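PDB 5ZKA: N-acetylneuraminate lyase from Fusobacterium nucleatum subsp. nucleatum ATCC 25586, which belongs to the dihydrodipicolinate synthetase family of enzymes and folds as a TIM barrel of eight parallel strands ringed by helices. Local coordinates for residues B[139-144]-B[168-173]; B[109-114]-B[123-128]. One frame throughout, in Å; residues are numbered along the deposited sequence.

Contact 1 of 2, residues B[139-144]-B[168-173]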
loop_
_atom_site.group_PDB
_atom_site.type_symbol
_atom_site.label_atom_id
_atom_site.label_comp_id
_atom_site.label_asym_id
_atom_site.label_seq_id
_atom_site.Cartn_x
_atom_site.Cartn_y
_atom_site.Cartn_z
ATOM N N ILE B 139 -16.489 8.152 8.158
ATOM C CA ILE B 139 -15.342 8.703 8.873
ATOM C C ILE B 139 -14.132 8.710 7.950
ATOM O O ILE B 139 -14.111 8.060 6.904
ATOM C CB ILE B 139 -15.026 7.921 10.164
ATOM C CG1 ILE B 139 -14.773 6.448 9.832
ATOM C CG2 ILE B 139 -16.149 8.079 11.187
ATOM C CD1 ILE B 139 -14.221 5.644 10.982
ATOM N N TYR B 140 -13.114 9.474 8.338
ATOM C CA TYR B 140 -11.813 9.427 7.687
ATOM C C TYR B 140 -10.896 8.513 8.487
ATOM O O TYR B 140 -10.932 8.517 9.720
ATOM C CB TYR B 140 -11.182 10.818 7.587
ATOM C CG TYR B 140 -11.629 11.636 6.393
ATOM C CD1 TYR B 140 -12.977 11.782 6.100
ATOM C CD2 TYR B 140 -10.705 12.297 5.587
ATOM C CE1 TYR B 140 -13.397 12.535 5.026
ATOM C CE2 TYR B 140 -11.119 13.059 4.506
ATOM C CZ TYR B 140 -12.472 13.172 4.231
ATOM O OH TYR B 140 -12.917 13.922 3.165
ATOM N N SER B 141 -10.059 7.742 7.776
ATOM C CA SER B 141 -9.091 6.878 8.449
ATOM C C SER B 141 -8.051 7.684 9.220
ATOM O O SER B 141 -7.604 7.252 10.289
ATOM C CB SER B 141 -8.409 5.963 7.430
ATOM O OG SER B 141 -7.642 6.727 6.504
ATOM N N ILE B 142 -7.645 8.838 8.700
ATOM C CA ILE B 142 -6.856 9.799 9.457
ATOM C C ILE B 142 -7.783 10.949 9.853
ATOM O O ILE B 142 -8.160 11.764 8.996
ATOM C CB ILE B 142 -5.646 10.308 8.664
ATOM C CG1 ILE B 142 -4.982 9.163 7.903
ATOM C CG2 ILE B 142 -4.654 10.942 9.611
ATOM C CD1 ILE B 142 -3.691 9.565 7.201
ATOM N N PRO B 143 -8.171 11.058 11.128
ATOM C CA PRO B 143 -9.209 12.027 11.519
ATOM C C PRO B 143 -8.777 13.487 11.455
ATOM O O PRO B 143 -9.609 14.366 11.711
ATOM C CB PRO B 143 -9.542 11.616 12.964
ATOM C CG PRO B 143 -9.006 10.226 13.113
ATOM C CD PRO B 143 -7.796 10.172 12.239
ATOM N N PHE B 144 -7.513 13.780 11.152
ATOM C CA PHE B 144 -7.082 15.135 10.827
ATOM C C PHE B 144 -5.817 15.033 9.984
ATOM O O PHE B 144 -5.322 13.938 9.707
ATOM C CB PHE B 144 -6.878 16.007 12.077
ATOM C CG PHE B 144 -6.134 15.336 13.210
ATOM C CD1 PHE B 144 -6.728 14.338 13.971
ATOM C CD2 PHE B 144 -4.852 15.747 13.545
ATOM C CE1 PHE B 144 -6.045 13.739 15.019
ATOM C CE2 PHE B 144 -4.167 15.157 14.595
ATOM C CZ PHE B 144 -4.764 14.152 15.332
ATOM N N LYS B 168 -13.541 6.598 4.713
ATOM C CA LYS B 168 -12.697 6.997 3.589
ATOM C C LYS B 168 -11.241 6.777 3.986
ATOM O O LYS B 168 -10.755 7.391 4.942
ATOM C CB LYS B 168 -12.937 8.462 3.212
ATOM C CG LYS B 168 -12.097 8.985 2.040
ATOM C CD LYS B 168 -12.321 10.500 1.882
ATOM C CE LYS B 168 -11.644 11.063 0.649
ATOM N NZ LYS B 168 -11.677 12.551 0.667
ATOM N N PHE B 169 -10.559 5.885 3.263
ATOM C CA PHE B 169 -9.194 5.481 3.581
ATOM C C PHE B 169 -8.241 6.370 2.792
ATOM O O PHE B 169 -8.172 6.270 1.563
ATOM C CB PHE B 169 -8.989 4.009 3.232
ATOM C CG PHE B 169 -8.257 3.230 4.276
ATOM C CD1 PHE B 169 -6.903 2.990 4.149
ATOM C CD2 PHE B 169 -8.931 2.712 5.369
ATOM C CE1 PHE B 169 -6.227 2.265 5.111
ATOM C CE2 PHE B 169 -8.261 1.987 6.332
ATOM C CZ PHE B 169 -6.914 1.761 6.203
ATOM N N THR B 170 -7.505 7.241 3.485
ATOM C CA THR B 170 -6.732 8.265 2.798
ATOM C C THR B 170 -5.231 8.019 2.750
ATOM O O THR B 170 -4.538 8.705 1.985
ATOM C CB THR B 170 -6.965 9.632 3.446
ATOM O OG1 THR B 170 -6.459 9.610 4.781
ATOM C CG2 THR B 170 -8.456 9.952 3.467
ATOM N N ALA B 171 -4.704 7.109 3.560
ATOM C CA ALA B 171 -3.282 6.778 3.540
ATOM C C ALA B 171 -3.138 5.312 3.166
ATOM O O ALA B 171 -3.862 4.458 3.693
ATOM C CB ALA B 171 -2.620 7.048 4.893
ATOM N N GLY B 172 -2.208 5.021 2.264
ATOM C CA GLY B 172 -2.117 3.680 1.720
ATOM C C GLY B 172 -1.349 2.707 2.590
ATOM O O GLY B 172 -0.259 2.265 2.217
ATOM N N ASP B 173 -1.893 2.377 3.760
ATOM C CA ASP B 173 -1.381 1.265 4.564
ATOM C C ASP B 173 -2.219 0.049 4.182
ATOM O O ASP B 173 -3.351 -0.110 4.646
ATOM C CB ASP B 173 -1.472 1.585 6.054
ATOM C CG ASP B 173 -0.989 0.442 6.940
ATOM O OD1 ASP B 173 -0.752 -0.680 6.433
ATOM O OD2 ASP B 173 -0.841 0.668 8.160
#
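Lys168 and Tyr140 stand side by side on one face of the sheet and point the same way. The lysine leaves its strand with CG anti to the backbone N (chi1 180°) and stays extended, which lays CD over a face of the Tyr140 ring, toward the rim and 3.9 Å from the centroid, as a CH-pi contact. Its NZ then donates to Tyr140 OH at 3.1 Å, and that hydroxyl is also bonded to Tyr47 OH. A long aliphatic chain ending in an amine suits both tasks. The backbones bond in parallel register, Lys168 N to Ile139 O at 2.7 Å and Ser141 N to Lys168 O at 2.9 Å. Where the strands end, a short side chain takes over: Ser141 OG, lying between its own N and carbonyl carbon (chi1 64°), accepts a hydrogen bond from Thr170 N at 3.1 Å, almost straight (169°). Asn149 OD1 is its second partner, so this buried hydroxyl is gripped twice. Ser141 CB rests over a face of the Phe169 ring, and Ile142 CD1 meets Ala171 CB at 3.6 Å. Neighbouring parallel strands with helix 152-159 between them form a beta-alpha-beta crossover of the TIM barrel, here at the strands' C-terminal ends.

Contact 2 of 2, residues B[109-114]-B[123-128]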
loop_
_atom_site.group_PDB
_atom_site.type_symbol
_atom_site.label_atom_id
_atom_site.label_comp_id
_atom_site.label_asym_id
_atom_site.label_seq_id
_atom_site.Cartn_x
_atom_site.Cartn_y
_atom_site.Cartn_z
ATOM N N ALA B 109 -16.999 13.448 7.463
ATOM C CA ALA B 109 -16.350 14.504 8.225
ATOM C C ALA B 109 -14.922 14.100 8.534
ATOM O O ALA B 109 -14.633 12.923 8.762
ATOM C CB ALA B 109 -17.094 14.801 9.531
ATOM N N VAL B 110 -14.046 15.093 8.529
ATOM C CA VAL B 110 -12.727 15.007 9.131
ATOM C C VAL B 110 -12.673 16.076 10.214
ATOM O O VAL B 110 -13.303 17.131 10.078
ATOM C CB VAL B 110 -11.621 15.189 8.068
ATOM C CG1 VAL B 110 -11.698 16.558 7.426
ATOM C CG2 VAL B 110 -10.254 14.928 8.663
ATOM N N THR B 111 -11.968 15.793 11.308
ATOM C CA THR B 111 -11.946 16.719 12.430
ATOM C C THR B 111 -10.887 17.804 12.227
ATOM O O THR B 111 -9.997 17.667 11.383
ATOM C CB THR B 111 -11.689 15.961 13.730
ATOM O OG1 THR B 111 -10.286 15.717 13.879
ATOM C CG2 THR B 111 -12.442 14.637 13.736
ATOM N N PRO B 112 -10.979 18.908 12.967
ATOM C CA PRO B 112 -9.961 19.962 12.862
ATOM C C PRO B 112 -8.667 19.616 13.587
ATOM O O PRO B 112 -8.651 18.879 14.576
ATOM C CB PRO B 112 -10.636 21.174 13.513
ATOM C CG PRO B 112 -12.100 20.855 13.541
ATOM C CD PRO B 112 -12.180 19.367 13.683
ATOM N N PHE B 113 -7.570 20.199 13.093
ATOM C CA PHE B 113 -6.215 19.891 13.565
ATOM C C PHE B 113 -5.830 20.610 14.858
ATOM O O PHE B 113 -4.708 21.112 14.974
ATOM C CB PHE B 113 -5.216 20.212 12.455
ATOM N N TYR B 114 -6.722 20.663 15.844
ATOM C CA TYR B 114 -6.405 21.275 17.133
ATOM C C TYR B 114 -5.454 20.392 17.933
ATOM O O TYR B 114 -5.883 19.618 18.788
ATOM C CB TYR B 114 -7.679 21.534 17.941
ATOM N N LYS B 123 -14.067 10.856 18.761
ATOM C CA LYS B 123 -15.302 10.083 18.837
ATOM C C LYS B 123 -16.501 10.983 19.112
ATOM O O LYS B 123 -17.538 10.876 18.449
ATOM C CB LYS B 123 -15.171 9.015 19.925
ATOM C CG LYS B 123 -16.228 7.921 19.890
ATOM C CD LYS B 123 -16.105 7.021 21.114
ATOM C CE LYS B 123 -16.730 5.656 20.875
ATOM N NZ LYS B 123 -16.719 4.812 22.105
ATOM N N ASP B 124 -16.375 11.877 20.092
ATOM C CA ASP B 124 -17.470 12.791 20.401
ATOM C C ASP B 124 -17.808 13.674 19.204
ATOM O O ASP B 124 -18.981 13.982 18.962
ATOM C CB ASP B 124 -17.105 13.640 21.620
ATOM C CG ASP B 124 -18.092 14.763 21.864
ATOM O OD1 ASP B 124 -19.277 14.463 22.135
ATOM O OD2 ASP B 124 -17.683 15.943 21.781
ATOM N N TYR B 125 -16.790 14.080 18.436
ATOM C CA TYR B 125 -17.021 14.881 17.238
ATOM C C TYR B 125 -17.938 14.156 16.264
ATOM O O TYR B 125 -18.931 14.716 15.785
ATOM C CB TYR B 125 -15.680 15.207 16.574
ATOM C CG TYR B 125 -15.749 16.216 15.448
ATOM C CD1 TYR B 125 -15.711 17.577 15.711
ATOM C CD2 TYR B 125 -15.835 15.808 14.123
ATOM C CE1 TYR B 125 -15.764 18.502 14.692
ATOM C CE2 TYR B 125 -15.883 16.730 13.093
ATOM C CZ TYR B 125 -15.848 18.075 13.388
ATOM O OH TYR B 125 -15.902 19.006 12.379
ATOM N N TYR B 126 -17.621 12.896 15.967
ATOM C CA TYR B 126 -18.412 12.122 15.018
ATOM C C TYR B 126 -19.801 11.827 15.570
ATOM O O TYR B 126 -20.811 12.032 14.885
ATOM C CB TYR B 126 -17.684 10.821 14.682
ATOM C CG TYR B 126 -16.584 10.985 13.669
ATOM C CD1 TYR B 126 -16.856 11.500 12.414
ATOM C CD2 TYR B 126 -15.270 10.620 13.962
ATOM C CE1 TYR B 126 -15.859 11.658 11.476
ATOM C CE2 TYR B 126 -14.260 10.773 13.023
ATOM C CZ TYR B 126 -14.566 11.293 11.781
ATOM O OH TYR B 126 -13.594 11.463 10.818
ATOM N N GLU B 127 -19.869 11.341 16.813
ATOM C CA GLU B 127 -21.147 10.926 17.374
ATOM C C GLU B 127 -22.085 12.105 17.578
ATOM O O GLU B 127 -23.303 11.935 17.498
ATOM C CB GLU B 127 -20.930 10.183 18.691
ATOM C CG GLU B 127 -20.126 8.903 18.528
ATOM C CD GLU B 127 -20.286 7.952 19.698
ATOM O OE1 GLU B 127 -20.134 8.401 20.856
ATOM O OE2 GLU B 127 -20.568 6.755 19.455
ATOM N N THR B 128 -21.547 13.302 17.819
ATOM C CA THR B 128 -22.409 14.472 17.955
ATOM C C THR B 128 -23.088 14.803 16.631
ATOM O O THR B 128 -24.316 14.944 16.573
ATOM C CB THR B 128 -21.616 15.676 18.473
ATOM O OG1 THR B 128 -21.170 15.411 19.809
ATOM C CG2 THR B 128 -22.494 16.931 18.484
#
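Within a beta-alpha unit of the barrel, the chain leaving strand 107-109 is pressed from outside by Tyr125 and Tyr126, consecutive residues of helix 119-133. Tyr126 sends its hydroxyl inward to Ala109 O, a bond of 2.7 Å in which the donor stands 36° out of the carbonyl plane, while Ala109 O lies in the plane of the Tyr126 ring, at its edge. Although the bond from CA to CB of Tyr126 does not head for the loop, the torsion that sets CG anti to the carbonyl carbon (chi1 -80°) brings the hydroxyl end of the ring to it, and Tyr126 CE1 comes within 3.9 Å of Ala109 CB. A methyl fits between the two rings, being touched by both, Tyr125 CE2 approaching Ala109 CB at 4.2 Å. In a TIM barrel the outer helices cover the strands; here Tyr126 does so with ring carbons while its hydroxyl bonds the Ala109 carbonyl. Tyr125 takes a different rotamer, with CG anti to its backbone N (chi1 -171°), and slides past Thr111 in the reverse direction. Thr111 CG2 reaches Tyr125 CD2 at 3.6 Å, and Thr111 CB lies over one face of the Tyr125 ring, toward the rim. Pro112 CD meets Tyr125 CE1 at 3.8 Å, a compact, apolar ring whose nitrogen carries no N-H. Tyr125 OH runs on to Ile87 O, and its ring also packs against Leu89 and Ala92 of helix 89-102.

Overall arrangement
Contact 2 comes first along the chain, and helix 119-133 then leads directly into strand 137-140, which opens contact 1; the centres lie about 13 Å apart. Contact 1 is nearer the middle of the chain, about 12 Å from its centre against 18 Å for contact 2. Two polar bonds couple them. Tyr126 OH accepts a hydrogen bond from Tyr140 N at 3.2 Å, so one phenol bridges adjacent strands, and Thr111 OG1 binds Pro143 O at 2.6 Å, tying together the loops that follow them. Tyr140 CD1 also packs on Ala109 O at 3.3 Å. The loops of both contacts leave the C-terminal strand ends, where TIM barrel enzymes have their active sites; contact 2 adds outer helix 119-133.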